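Local coordinates for protein folylpolyglutamate synthase (FolC) (Helicobacter pylori, PDB 6K8C) that probably uses ATP to add glutamate to dihydropteroate, giving dihydrofolate, and then extends tetrahydrofolates stepwise into folylpolyglutamates, at residues L159-I165 / L191-Q197; N221-V227 / A241-E245; R63-L68 / L266-L271. One frame throughout, in Å; residues are numbered along the deposited sequence.

Interaction 1: residues L159-I165 / L191-Q197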
loop_
_atom_site.group_PDB
_atom_site.type_symbol
_atom_site.label_atom_id
_atom_site.label_comp_id
_atom_site.label_asym_id
_atom_site.label_seq_id
_atom_site.Cartn_x
_atom_site.Cartn_y
_atom_site.Cartn_z
ATOM N N LEU A 159 17.752 -1.154 -5.611
ATOM C CA LEU A 159 17.172 0.128 -5.977
ATOM C C LEU A 159 16.165 0.524 -4.911
ATOM O O LEU A 159 15.447 -0.329 -4.393
ATOM C CB LEU A 159 16.486 0.037 -7.341
ATOM C CG LEU A 159 15.723 1.246 -7.866
ATOM C CD1 LEU A 159 16.702 2.329 -8.284
ATOM C CD2 LEU A 159 14.844 0.810 -9.034
ATOM N N SER A 160 16.130 1.811 -4.578
ATOM C CA SER A 160 15.068 2.376 -3.758
ATOM C C SER A 160 14.188 3.266 -4.625
ATOM O O SER A 160 14.682 3.962 -5.518
ATOM C CB SER A 160 15.635 3.186 -2.590
ATOM O OG SER A 160 16.451 2.377 -1.758
ATOM N N VAL A 161 12.882 3.225 -4.378
ATOM C CA VAL A 161 11.932 4.133 -5.012
ATOM C C VAL A 161 11.273 4.942 -3.907
ATOM O O VAL A 161 10.579 4.380 -3.052
ATOM C CB VAL A 161 10.881 3.380 -5.842
ATOM C CG1 VAL A 161 9.870 4.364 -6.415
ATOM C CG2 VAL A 161 11.553 2.593 -6.960
ATOM N N PHE A 162 11.491 6.256 -3.911
ATOM C CA PHE A 162 10.898 7.131 -2.909
ATOM C C PHE A 162 9.656 7.776 -3.507
ATOM O O PHE A 162 9.760 8.684 -4.337
ATOM C CB PHE A 162 11.906 8.174 -2.429
ATOM C CG PHE A 162 13.028 7.583 -1.618
ATOM C CD1 PHE A 162 12.809 7.171 -0.311
ATOM C CD2 PHE A 162 14.289 7.425 -2.163
ATOM C CE1 PHE A 162 13.839 6.614 0.444
ATOM C CE2 PHE A 162 15.323 6.875 -1.418
ATOM C CZ PHE A 162 15.093 6.464 -0.109
ATOM N N THR A 163 8.489 7.293 -3.091
ATOM C CA THR A 163 7.217 7.897 -3.463
ATOM C C THR A 163 7.023 9.171 -2.639
ATOM O O THR A 163 7.843 9.487 -1.772
ATOM C CB THR A 163 6.095 6.871 -3.273
ATOM O OG1 THR A 163 5.808 6.699 -1.880
ATOM C CG2 THR A 163 6.494 5.531 -3.874
ATOM N N PRO A 164 5.981 9.964 -2.915
ATOM C CA PRO A 164 5.835 11.246 -2.201
ATOM C C PRO A 164 5.729 11.072 -0.690
ATOM O O PRO A 164 5.001 10.209 -0.192
ATOM C CB PRO A 164 4.547 11.827 -2.794
ATOM C CG PRO A 164 4.552 11.317 -4.202
ATOM C CD PRO A 164 5.049 9.885 -4.058
ATOM N N ILE A 165 6.464 11.916 0.036
ATOM C CA ILE A 165 6.575 11.859 1.491
ATOM C C ILE A 165 5.795 13.023 2.090
ATOM O O ILE A 165 5.933 14.170 1.643
ATOM C CB ILE A 165 8.046 11.904 1.940
ATOM C CG1 ILE A 165 8.796 10.665 1.444
ATOM C CG2 ILE A 165 8.149 12.022 3.453
ATOM C CD1 ILE A 165 10.296 10.868 1.349
ATOM N N LEU A 191 21.589 3.679 -5.305
ATOM C CA LEU A 191 20.811 3.985 -6.501
ATOM C C LEU A 191 19.353 4.148 -6.103
ATOM O O LEU A 191 18.747 3.207 -5.582
ATOM C CB LEU A 191 20.965 2.877 -7.551
ATOM C CG LEU A 191 20.228 3.056 -8.880
ATOM C CD1 LEU A 191 20.640 4.351 -9.536
ATOM C CD2 LEU A 191 20.486 1.867 -9.799
ATOM N N SER A 192 18.788 5.329 -6.350
ATOM C CA SER A 192 17.421 5.601 -5.930
ATOM C C SER A 192 16.711 6.491 -6.939
ATOM O O SER A 192 17.313 7.391 -7.530
ATOM C CB SER A 192 17.380 6.265 -4.551
ATOM O OG SER A 192 18.072 5.481 -3.594
ATOM N N ILE A 193 15.424 6.227 -7.108
ATOM C CA ILE A 193 14.512 7.062 -7.875
ATOM C C ILE A 193 13.647 7.818 -6.883
ATOM O O ILE A 193 13.194 7.243 -5.889
ATOM C CB ILE A 193 13.658 6.199 -8.821
ATOM C CG1 ILE A 193 14.544 5.620 -9.921
ATOM C CG2 ILE A 193 12.505 7.004 -9.425
ATOM C CD1 ILE A 193 14.348 4.173 -10.098
ATOM N N ILE A 194 13.427 9.108 -7.125
ATOM C CA ILE A 194 12.602 9.900 -6.220
ATOM C C ILE A 194 11.483 10.557 -7.020
ATOM O O ILE A 194 11.744 11.274 -7.995
ATOM C CB ILE A 194 13.427 10.937 -5.427
ATOM C CG1 ILE A 194 12.551 11.635 -4.388
ATOM C CG2 ILE A 194 14.133 11.939 -6.320
ATOM C CD1 ILE A 194 13.312 12.049 -3.136
ATOM N N ALA A 195 10.237 10.285 -6.620
ATOM C CA ALA A 195 9.069 10.952 -7.180
ATOM C C ALA A 195 9.091 12.435 -6.812
ATOM O O ALA A 195 9.822 12.842 -5.904
ATOM C CB ALA A 195 7.793 10.289 -6.652
ATOM N N PRO A 196 8.304 13.268 -7.503
ATOM C CA PRO A 196 8.237 14.691 -7.130
ATOM C C PRO A 196 7.837 14.856 -5.669
ATOM O O PRO A 196 6.897 14.219 -5.186
ATOM C CB PRO A 196 7.179 15.261 -8.085
ATOM C CG PRO A 196 7.235 14.356 -9.273
ATOM C CD PRO A 196 7.504 12.984 -8.710
ATOM N N GLN A 197 8.587 15.697 -4.959
ATOM C CA GLN A 197 8.457 15.867 -3.518
ATOM C C GLN A 197 8.248 17.338 -3.188
ATOM O O GLN A 197 8.386 18.219 -4.038
ATOM C CB GLN A 197 9.706 15.372 -2.771
ATOM C CG GLN A 197 10.163 13.969 -3.123
ATOM C CD GLN A 197 9.336 12.910 -2.437
ATOM O OE1 GLN A 197 8.716 13.170 -1.410
ATOM N NE2 GLN A 197 9.313 11.709 -3.007
HETATM O O HOH W 1 18.787 3.086 -2.778
HETATM O O HOH W 2 7.474 15.368 -0.197
#
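Strands 159-162 and 191-194 run parallel as neighbours in the mixed sheet of the Mur ligase middle domain, which has the P-loop NTPase fold; their axes approach to 4.7 Å at 18°. Backbone hydrogen bonds alternate in the parallel pattern: Ser160 N to Leu191 O (3.1 Å), Ile193 N to Ser160 O (2.9 Å), Phe162 N to Ile193 O (2.8 Å) and Ala195 N to Phe162 O (2.8 Å). On its other edge strand 159-162 bonds to strand 48-53, through His51 and Val53. Apolar contacts lie on both faces. Val161 and Ile193 point to the face covered by helix 241-254, and Ile193 CD1 reaches Leu159 CD1 at 3.5 Å; on the opposite face Phe162 CB meets Ile194 CG1 at 4.0 Å. Ser160 and Ser192 also lie on this second face, where a water bonds to both hydroxyls and to Leu191 O. Past the strand ends the side chain of Gln197 takes over the pairing. Gln197 NE2 donates to Thr163 O (2.9 Å), and Gln197 OE1 accepts from Ile165 N (3.0 Å) and from a water that also donates to Ile165 O, 2.7 Å away.

Interaction 2: residues N221-V227 / A241-E245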
loop_
_atom_site.group_PDB
_atom_site.type_symbol
_atom_site.label_atom_id
_atom_site.label_comp_id
_atom_site.label_asym_id
_atom_site.label_seq_id
_atom_site.Cartn_x
_atom_site.Cartn_y
_atom_site.Cartn_z
ATOM N N ASN A 221 8.460 16.296 -13.061
ATOM C CA ASN A 221 7.039 16.511 -12.799
ATOM C C ASN A 221 6.344 16.678 -14.148
ATOM O O ASN A 221 6.055 17.784 -14.613
ATOM C CB ASN A 221 6.832 17.715 -11.885
ATOM C CG ASN A 221 5.403 17.824 -11.382
ATOM O OD1 ASN A 221 4.466 17.352 -12.027
ATOM N ND2 ASN A 221 5.232 18.438 -10.220
ATOM N N GLU A 222 6.060 15.539 -14.778
ATOM C CA GLU A 222 5.700 15.505 -16.190
ATOM C C GLU A 222 5.070 14.154 -16.499
ATOM O O GLU A 222 5.636 13.119 -16.142
ATOM C CB GLU A 222 6.949 15.730 -17.050
ATOM C CG GLU A 222 6.787 15.422 -18.518
ATOM C CD GLU A 222 6.343 16.631 -19.316
ATOM O OE1 GLU A 222 5.724 17.544 -18.726
ATOM O OE2 GLU A 222 6.621 16.675 -20.533
ATOM N N ILE A 223 3.915 14.160 -17.162
ATOM C CA ILE A 223 3.211 12.930 -17.518
ATOM C C ILE A 223 3.292 12.739 -19.026
ATOM O O ILE A 223 2.849 13.602 -19.794
ATOM C CB ILE A 223 1.752 12.944 -17.037
ATOM C CG1 ILE A 223 1.704 12.848 -15.509
ATOM C CG2 ILE A 223 1.014 11.753 -17.605
ATOM C CD1 ILE A 223 0.661 13.744 -14.880
ATOM N N SER A 224 3.845 11.603 -19.446
ATOM C CA SER A 224 3.988 11.305 -20.863
ATOM C C SER A 224 2.637 10.980 -21.494
ATOM O O SER A 224 1.677 10.593 -20.820
ATOM C CB SER A 224 4.949 10.136 -21.071
ATOM O OG SER A 224 4.426 8.938 -20.512
ATOM N N LYS A 225 2.575 11.142 -22.818
ATOM C CA LYS A 225 1.366 10.784 -23.552
ATOM C C LYS A 225 1.038 9.304 -23.386
ATOM O O LYS A 225 -0.131 8.934 -23.232
ATOM C CB LYS A 225 1.530 11.140 -25.032
ATOM C CG LYS A 225 0.631 10.349 -25.974
ATOM C CD LYS A 225 0.481 11.042 -27.322
ATOM C CE LYS A 225 -0.595 12.115 -27.280
ATOM N NZ LYS A 225 -0.747 12.799 -28.597
ATOM N N GLY A 226 2.057 8.445 -23.409
ATOM C CA GLY A 226 1.817 7.021 -23.234
ATOM C C GLY A 226 1.148 6.699 -21.912
ATOM O O GLY A 226 0.264 5.842 -21.845
ATOM N N VAL A 227 1.555 7.389 -20.843
ATOM C CA VAL A 227 0.934 7.176 -19.539
ATOM C C VAL A 227 -0.471 7.762 -19.514
ATOM O O VAL A 227 -1.407 7.137 -19.004
ATOM C CB VAL A 227 1.819 7.764 -18.423
ATOM C CG1 VAL A 227 1.038 7.883 -17.118
ATOM C CG2 VAL A 227 3.046 6.907 -18.232
ATOM N N ALA A 241 -1.388 9.460 -12.139
ATOM C CA ALA A 241 -0.561 9.146 -13.298
ATOM C C ALA A 241 0.921 9.178 -12.944
ATOM O O ALA A 241 1.703 8.373 -13.460
ATOM C CB ALA A 241 -0.867 10.119 -14.441
ATOM N N MET A 242 1.321 10.083 -12.045
ATOM C CA MET A 242 2.731 10.176 -11.668
ATOM C C MET A 242 3.239 8.882 -11.036
ATOM O O MET A 242 4.429 8.557 -11.155
ATOM C CB MET A 242 2.939 11.353 -10.715
ATOM C CG MET A 242 4.400 11.623 -10.354
ATOM S SD MET A 242 5.443 12.111 -11.754
ATOM C CE MET A 242 4.373 13.248 -12.593
ATOM N N ASN A 243 2.359 8.122 -10.381
ATOM C CA ASN A 243 2.784 6.847 -9.807
ATOM C C ASN A 243 3.267 5.898 -10.892
ATOM O O ASN A 243 4.277 5.204 -10.717
ATOM C CB ASN A 243 1.645 6.226 -8.996
ATOM C CG ASN A 243 1.359 6.994 -7.715
ATOM O OD1 ASN A 243 2.171 7.799 -7.274
ATOM N ND2 ASN A 243 0.202 6.742 -7.113
ATOM N N LEU A 244 2.579 5.874 -12.038
ATOM C CA LEU A 244 3.032 5.042 -13.145
ATOM C C LEU A 244 4.300 5.600 -13.780
ATOM O O LEU A 244 5.171 4.831 -14.206
ATOM C CB LEU A 244 1.924 4.893 -14.193
ATOM C CG LEU A 244 2.258 4.065 -15.448
ATOM C CD1 LEU A 244 2.690 2.612 -15.130
ATOM C CD2 LEU A 244 1.080 4.062 -16.412
ATOM N N GLU A 245 4.418 6.933 -13.877
ATOM C CA GLU A 245 5.649 7.514 -14.411
ATOM C C GLU A 245 6.851 7.116 -13.567
ATOM O O GLU A 245 7.921 6.805 -14.103
ATOM C CB GLU A 245 5.546 9.040 -14.485
ATOM C CG GLU A 245 4.674 9.564 -15.608
ATOM C CD GLU A 245 5.298 9.390 -16.985
ATOM O OE1 GLU A 245 6.490 9.020 -17.077
ATOM O OE2 GLU A 245 4.590 9.643 -17.980
#
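A serine N-cap is held by a glutamate of the next helix: segment 221-227 leads into helix 225-234, and its entry leans on residues 241-245 of helix 241-254 in the P-loop-type domain. Asn221 and Glu222 brush the thioether end of Met242, whose CE lies 3.6 Å from Glu222 N, while Glu222 O is 3.7 Å from Glu245 CG. Ile223 follows with apolar packing, its CG1 being 3.9 Å from Ala241 CB and 4.0 Å from Met242 CE. Ser224 then forms the polar centre. Ser224 N and Ser224 OG both donate to Glu245 OE2, each at 2.6 Å, and the same OG accepts from Val227 N (3.3 Å), capping the helix. One carboxylate oxygen thus fixes the cap residue by backbone and side chain together. One turn on, buried Val227 points at the partner helix: its CG1 packs on Ala241 CB (4.0 Å) and Leu244 CD2 (3.9 Å), and its CG2 sits 3.2 Å from Glu245 OE2.

Interaction 3: residues R63-L68 / L266-L271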
loop_
_atom_site.group_PDB
_atom_site.type_symbol
_atom_site.label_atom_id
_atom_site.label_comp_id
_atom_site.label_asym_id
_atom_site.label_seq_id
_atom_site.Cartn_x
_atom_site.Cartn_y
_atom_site.Cartn_z
ATOM N N ARG A 63 3.060 -1.871 -7.526
ATOM C CA ARG A 63 2.354 -2.864 -8.326
ATOM C C ARG A 63 2.507 -2.580 -9.815
ATOM O O ARG A 63 2.594 -3.514 -10.621
ATOM C CB ARG A 63 0.876 -2.914 -7.926
ATOM C CG ARG A 63 0.090 -4.073 -8.569
ATOM C CD ARG A 63 0.650 -5.451 -8.192
ATOM N NE ARG A 63 0.638 -5.643 -6.746
ATOM C CZ ARG A 63 -0.421 -6.031 -6.047
ATOM N NH1 ARG A 63 -1.569 -6.297 -6.656
ATOM N NH2 ARG A 63 -0.327 -6.157 -4.734
ATOM N N PHE A 64 2.541 -1.298 -10.200
ATOM C CA PHE A 64 2.812 -0.938 -11.591
ATOM C C PHE A 64 4.168 -1.472 -12.031
ATOM O O PHE A 64 4.297 -2.076 -13.103
ATOM C CB PHE A 64 2.777 0.587 -11.762
ATOM C CG PHE A 64 1.440 1.138 -12.162
ATOM C CD1 PHE A 64 0.670 0.517 -13.127
ATOM C CD2 PHE A 64 0.966 2.310 -11.584
ATOM C CE1 PHE A 64 -0.560 1.047 -13.500
ATOM C CE2 PHE A 64 -0.261 2.846 -11.950
ATOM C CZ PHE A 64 -1.025 2.212 -12.910
ATOM N N LEU A 65 5.198 -1.251 -11.208
ATOM C CA LEU A 65 6.519 -1.798 -11.506
ATOM C C LEU A 65 6.474 -3.319 -11.603
ATOM O O LEU A 65 7.048 -3.909 -12.526
ATOM C CB LEU A 65 7.517 -1.352 -10.437
ATOM C CG LEU A 65 8.941 -1.914 -10.519
ATOM C CD1 LEU A 65 9.604 -1.544 -11.835
ATOM C CD2 LEU A 65 9.775 -1.410 -9.354
ATOM N N THR A 66 5.796 -3.968 -10.647
ATOM C CA THR A 66 5.645 -5.423 -10.662
ATOM C C THR A 66 5.013 -5.907 -11.966
ATOM O O THR A 66 5.458 -6.900 -12.554
ATOM C CB THR A 66 4.798 -5.870 -9.461
ATOM O OG1 THR A 66 5.467 -5.528 -8.241
ATOM C CG2 THR A 66 4.557 -7.387 -9.484
ATOM N N LEU A 67 3.961 -5.220 -12.424
ATOM C CA LEU A 67 3.286 -5.632 -13.655
ATOM C C LEU A 67 4.190 -5.457 -14.869
ATOM O O LEU A 67 4.211 -6.317 -15.759
ATOM C CB LEU A 67 1.986 -4.846 -13.841
ATOM C CG LEU A 67 0.909 -5.116 -12.786
ATOM C CD1 LEU A 67 -0.320 -4.237 -13.015
ATOM C CD2 LEU A 67 0.538 -6.604 -12.737
ATOM N N LEU A 68 4.940 -4.355 -14.927
ATOM C CA LEU A 68 5.852 -4.144 -16.048
ATOM C C LEU A 68 6.924 -5.227 -16.093
ATOM O O LEU A 68 7.238 -5.763 -17.160
ATOM C CB LEU A 68 6.493 -2.757 -15.955
ATOM C CG LEU A 68 5.575 -1.554 -16.163
ATOM C CD1 LEU A 68 6.214 -0.295 -15.600
ATOM C CD2 LEU A 68 5.231 -1.381 -17.639
ATOM N N LEU A 266 0.344 -3.211 -21.395
ATOM C CA LEU A 266 0.223 -3.257 -19.944
ATOM C C LEU A 266 -1.233 -3.480 -19.563
ATOM O O LEU A 266 -2.126 -2.782 -20.054
ATOM C CB LEU A 266 0.748 -1.964 -19.321
ATOM C CG LEU A 266 0.729 -1.875 -17.793
ATOM C CD1 LEU A 266 1.604 -2.959 -17.180
ATOM C CD2 LEU A 266 1.173 -0.494 -17.321
ATOM N N LYS A 267 -1.477 -4.472 -18.708
ATOM C CA LYS A 267 -2.827 -4.761 -18.267
ATOM C C LYS A 267 -3.315 -3.658 -17.330
ATOM O O LYS A 267 -2.513 -2.942 -16.727
ATOM C CB LYS A 267 -2.879 -6.122 -17.568
ATOM C CG LYS A 267 -2.177 -6.153 -16.218
ATOM C CD LYS A 267 -2.540 -7.404 -15.421
ATOM C CE LYS A 267 -2.040 -8.654 -16.112
ATOM N NZ LYS A 267 -2.358 -9.884 -15.325
ATOM N N PRO A 268 -4.632 -3.482 -17.212
ATOM C CA PRO A 268 -5.151 -2.458 -16.297
ATOM C C PRO A 268 -4.792 -2.775 -14.854
ATOM O O PRO A 268 -4.904 -3.918 -14.403
ATOM C CB PRO A 268 -6.667 -2.510 -16.525
ATOM C CG PRO A 268 -6.923 -3.848 -17.133
ATOM C CD PRO A 268 -5.707 -4.162 -17.951
ATOM N N LEU A 269 -4.358 -1.745 -14.126
ATOM C CA LEU A 269 -3.981 -1.923 -12.730
ATOM C C LEU A 269 -5.216 -2.151 -11.873
ATOM O O LEU A 269 -6.183 -1.386 -11.933
ATOM C CB LEU A 269 -3.210 -0.707 -12.210
ATOM C CG LEU A 269 -2.956 -0.751 -10.698
ATOM C CD1 LEU A 269 -2.059 -1.933 -10.348
ATOM C CD2 LEU A 269 -2.359 0.552 -10.178
ATOM N N ASN A 270 -5.176 -3.206 -11.068
ATOM C CA ASN A 270 -6.220 -3.502 -10.101
ATOM C C ASN A 270 -5.557 -3.804 -8.768
ATOM O O ASN A 270 -4.665 -4.655 -8.694
ATOM C CB ASN A 270 -7.080 -4.687 -10.553
ATOM C CG ASN A 270 -8.015 -5.176 -9.466
ATOM O OD1 ASN A 270 -7.660 -6.046 -8.673
ATOM N ND2 ASN A 270 -9.219 -4.617 -9.424
ATOM N N LEU A 271 -5.974 -3.095 -7.727
ATOM C CA LEU A 271 -5.508 -3.347 -6.373
ATOM C C LEU A 271 -6.697 -3.706 -5.503
ATOM O O LEU A 271 -7.756 -3.077 -5.595
ATOM C CB LEU A 271 -4.786 -2.138 -5.781
ATOM C CG LEU A 271 -3.417 -1.784 -6.351
ATOM C CD1 LEU A 271 -2.882 -0.531 -5.666
ATOM C CD2 LEU A 271 -2.461 -2.958 -6.190
HETATM O O HOH W 3 -2.712 -6.343 -9.399
#
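Leu266 starts the extended segment with its CD1 set against two residues of helix 58-70, Leu67 CB at 3.9 Å and Leu68 CD2 at 4.0 Å, while its CD2 approaches Phe64 CD1 at 4.3 Å. Lys267 adds only its aliphatic part, CD lying 4.2 Å from Leu67 CD2; its carbonyl is hydrogen-bonded to Tyr230 of helix 225-234. After Pro268, Leu269 points toward the helix. Leu269 CD2 stands over the face of the Phe64 ring, 3.7 Å from the centroid, a CH-pi contact, and Leu269 CB is 3.4 Å from Phe64 CE1. Leu269 CD1 meets Arg63 CG (3.5 Å) and Leu67 CD1 (3.9 Å). The CA-CB bond of Asn270 points away from the helix, but a water links Asn270 O (2.7 Å) to Arg63 NH1 (3.0 Å). Leu271 closes the row, its CD2 over the guanidinium face, 3.5 Å from Arg63 NH1. That guanidinium also has an NE hydrogen bond to His78 and a cation-pi contact with Phe92. The segment is part of the connection from helix 241-254, on the P-loop-type domain's sheet, to strand 276-279 in the C-terminal domain's sheet, as expected of the interdomain linker in a Mur-ligase-type enzyme, here laid along the helix that follows the P-loop.

All three contacts meet around helix 241-254. It supplies residues 241-245 to interaction 2, covers the Val161 and Ile193 face of interaction 1 with Val246 and Ala250, and packs on Phe64 and Leu68 of interaction 3. The centres of interactions 1 and 2 are 15 Å apart, joined where Pro196 CD touches Met242 CG (3.8 Å); interactions 2 and 3, 14 Å apart, join where Leu244 CD1 meets Phe64 CD1 (3.5 Å). Interactions 1 and 3 do not touch. Along the chain interaction 1 precedes interaction 2, and both fall inside the long loop closed by interaction 3, so packing runs continuously from the sheet of the P-loop-type domain to the linker entering the second domain.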